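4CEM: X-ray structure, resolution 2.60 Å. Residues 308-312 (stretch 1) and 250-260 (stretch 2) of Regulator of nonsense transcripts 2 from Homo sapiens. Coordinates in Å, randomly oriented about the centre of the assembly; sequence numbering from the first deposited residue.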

# COMPACT_ATOMS: atom_id res chain seq x y z
N MSE A 308 18.05 -9.27 11.42
CA MSE A 308 17.18 -10.31 11.95
C MSE A 308 17.72 -10.77 13.28
O MSE A 308 18.94 -10.86 13.44
CB MSE A 308 17.17 -11.53 11.03
CG MSE A 308 15.83 -12.26 11.07
SE MSE A 308 14.53 -11.30 9.94
CE MSE A 308 15.75 -11.27 8.40
N PRO A 309 16.84 -11.05 14.25
CA PRO A 309 17.35 -11.70 15.45
C PRO A 309 17.89 -13.08 15.12
O PRO A 309 17.51 -13.67 14.10
CB PRO A 309 16.11 -11.81 16.35
CG PRO A 309 14.96 -11.76 15.40
CD PRO A 309 15.40 -10.77 14.37
N ASP A 310 18.77 -13.60 15.97
CA ASP A 310 19.47 -14.84 15.67
C ASP A 310 18.67 -16.05 16.14
O ASP A 310 18.15 -16.07 17.25
CB ASP A 310 20.88 -14.83 16.30
CG ASP A 310 21.92 -15.44 15.38
OD1 ASP A 310 21.57 -16.36 14.61
OD2 ASP A 310 23.08 -14.98 15.42
N LEU A 311 18.60 -17.06 15.27
CA LEU A 311 17.76 -18.24 15.50
C LEU A 311 18.63 -19.50 15.60
O LEU A 311 18.99 -20.08 14.57
CB LEU A 311 16.75 -18.37 14.36
CG LEU A 311 15.89 -17.13 14.09
CD1 LEU A 311 15.13 -17.26 12.78
CD2 LEU A 311 14.93 -16.87 15.25
N PRO A 312 18.95 -19.94 16.84
CA PRO A 312 19.94 -21.00 17.13
C PRO A 312 20.10 -22.07 16.05
O PRO A 312 19.16 -22.79 15.73
CB PRO A 312 19.40 -21.61 18.43
CG PRO A 312 18.75 -20.46 19.13
CD PRO A 312 18.32 -19.46 18.09
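Stretch 2 (250-260) HLKRDHRELQN

Packing of the helical stretch 250-260 against the extended segment 308-312 of Regulator of nonsense transcripts 2. Stretch 2 is helical from His250, continuing a helix that begins earlier in the chain, whereas stretch 1 has no regular helix or strand; from Met308 to Leu311 its phi/psi values (-82/142, -64/158, -88/135, -117/97) describe an open, drawn-out backbone. The two run in the same general sense, so that Pro309 lies near Lys252, Leu311 near Leu251 and His255, and Pro312 near His255 and Gln259. The backbones come nearest at Leu311 and His255, with 7.4 Å between their CA atoms, and the contact buries 348 Å² in all, counting both sides.

The helix backbone is held in its i to i+4 pattern by Arg256 N to Lys252 O (3.0 Å), Glu257 N to Arg253 O (3.0 Å) and Gln259 N to His255 O (3.0 Å). His255 N makes two weak bonds, to Leu251 O (3.0 Å) and to Lys252 O (2.7 Å). This winding brings Leu251, His255 and Gln259, spaced four residues apart, to the same side, and all three direct their CA-to-CB bonds toward stretch 1.

His255, with chi1 in the t well, is the centre of the interface. Leu311 CB sits over one face of its imidazole, 4.0 Å from the ring centroid and 21° off the ring normal, a CH-pi contact; the closest side-chain atoms are Leu311 CB and His255 NE2, 3.7 Å apart. Pro312 continues the packing, its N and CD each 3.7 Å from His255 NE2.

Leu311, chi1 m and chi2 t, extends CD1 to within 4.3 Å of CD2 of the buried Leu251, joining two apolar side chains. Pro309 points its CA-to-CB bond toward the helix and meets the end of the Lys252 side chain, with Pro309 CB 3.8 Å from Lys252 CE. The lysine's CA-to-CB bond points sideways to stretch 1, but the end of the side chain comes nearer, and its CE makes the closest approach, with Lys252 NZ 4.2 Å from Pro309 CB.

No hydrogen bond crosses between the stretches, and the association rests on van der Waals and CH-pi packing. Gln259 NE2 remains 4.4 Å from Pro312 O. The Asp310 CA-to-CB bond points away from the helix, and its side chain comes no closer than 7.6 Å. The salt bridge from Arg253 NH1 to Asp254 OD1 (3.2 Å) lies within stretch 2, between residues that do not touch stretch 1.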

# COMPACT_ATOMS: atom_id res chain seq x y z
N HIS A 250 7.00 -12.37 17.75
CA HIS A 250 6.18 -13.47 17.23
C HIS A 250 7.00 -14.47 16.44
O HIS A 250 6.60 -15.63 16.31
CB HIS A 250 5.02 -12.89 16.41
CG HIS A 250 4.02 -13.93 15.91
ND1 HIS A 250 3.61 -14.97 16.66
CD2 HIS A 250 3.32 -14.02 14.70
CE1 HIS A 250 2.72 -15.70 15.96
NE2 HIS A 250 2.55 -15.12 14.76
N LEU A 251 8.15 -14.05 15.91
CA LEU A 251 9.05 -14.98 15.22
C LEU A 251 9.85 -15.83 16.21
O LEU A 251 10.06 -17.03 15.98
CB LEU A 251 10.02 -14.23 14.30
CG LEU A 251 10.88 -15.11 13.39
CD1 LEU A 251 10.05 -15.75 12.30
CD2 LEU A 251 12.03 -14.32 12.79
N LYS A 252 10.31 -15.21 17.30
CA LYS A 252 11.06 -15.92 18.34
C LYS A 252 10.17 -16.94 19.03
O LYS A 252 10.49 -18.13 19.05
CB LYS A 252 11.65 -14.96 19.38
CG LYS A 252 12.86 -14.17 18.90
CD LYS A 252 13.66 -13.62 20.08
CE LYS A 252 14.49 -12.40 19.71
NZ LYS A 252 13.68 -11.15 19.72
N ARG A 253 9.06 -16.48 19.59
CA ARG A 253 8.08 -17.38 20.20
C ARG A 253 7.90 -18.63 19.35
O ARG A 253 8.14 -19.74 19.81
CB ARG A 253 6.73 -16.69 20.40
CG ARG A 253 6.49 -16.12 21.79
CD ARG A 253 5.02 -16.17 22.18
NE ARG A 253 4.19 -15.16 21.49
CZ ARG A 253 3.46 -15.36 20.39
NH1 ARG A 253 3.42 -16.55 19.79
NH2 ARG A 253 2.76 -14.35 19.88
N ASP A 254 7.51 -18.43 18.09
CA ASP A 254 7.24 -19.55 17.20
C ASP A 254 8.48 -20.38 16.85
O ASP A 254 8.35 -21.52 16.39
CB ASP A 254 6.55 -19.07 15.92
CG ASP A 254 5.18 -18.49 16.19
OD1 ASP A 254 4.96 -17.96 17.30
OD2 ASP A 254 4.31 -18.58 15.29
N HIS A 255 9.68 -19.83 17.05
CA HIS A 255 10.91 -20.63 16.90
C HIS A 255 11.03 -21.60 18.06
O HIS A 255 11.17 -22.80 17.85
CB HIS A 255 12.15 -19.75 16.80
CG HIS A 255 13.40 -20.49 16.36
ND1 HIS A 255 13.62 -21.35 15.28
CD2 HIS A 255 14.56 -20.42 17.03
CE1 HIS A 255 14.91 -21.76 15.34
NE2 HIS A 255 15.48 -21.19 16.41
N ARG A 256 10.97 -21.07 19.28
CA ARG A 256 10.99 -21.89 20.50
C ARG A 256 9.95 -23.01 20.45
O ARG A 256 10.30 -24.18 20.57
CB ARG A 256 10.75 -21.02 21.75
CG ARG A 256 12.01 -20.60 22.49
CD ARG A 256 12.34 -21.54 23.63
NE ARG A 256 13.24 -20.93 24.60
CZ ARG A 256 13.29 -21.23 25.90
NH1 ARG A 256 12.48 -22.15 26.43
NH2 ARG A 256 14.16 -20.60 26.69
N GLU A 257 8.69 -22.63 20.26
CA GLU A 257 7.58 -23.59 20.30
C GLU A 257 7.50 -24.49 19.07
O GLU A 257 6.67 -25.38 19.02
CB GLU A 257 6.25 -22.86 20.50
CG GLU A 257 6.17 -22.14 21.84
CD GLU A 257 4.99 -21.19 21.93
OE1 GLU A 257 3.94 -21.47 21.30
OE2 GLU A 257 5.10 -20.16 22.64
N LEU A 258 8.35 -24.23 18.07
CA LEU A 258 8.55 -25.18 16.98
C LEU A 258 9.58 -26.22 17.40
O LEU A 258 9.42 -27.41 17.14
CB LEU A 258 9.01 -24.48 15.70
CG LEU A 258 9.32 -25.38 14.49
CD1 LEU A 258 8.03 -25.85 13.82
CD2 LEU A 258 10.21 -24.67 13.50
N GLN A 259 10.65 -25.76 18.06
CA GLN A 259 11.75 -26.64 18.47
C GLN A 259 11.58 -27.25 19.88
O GLN A 259 12.28 -28.20 20.24
CB GLN A 259 13.10 -25.92 18.32
CG GLN A 259 13.52 -25.73 16.86
CD GLN A 259 14.90 -25.09 16.70
OE1 GLN A 259 15.39 -24.41 17.59
NE2 GLN A 259 15.51 -25.30 15.53
N ASN A 260 10.64 -26.70 20.66
CA ASN A 260 10.15 -27.37 21.88
C ASN A 260 9.11 -28.44 21.54
O ASN A 260 8.73 -29.22 22.40
CB ASN A 260 9.55 -26.37 22.88
CG ASN A 260 10.57 -25.90 23.92
OD1 ASN A 260 11.64 -26.47 24.07
ND2 ASN A 260 10.21 -24.84 24.64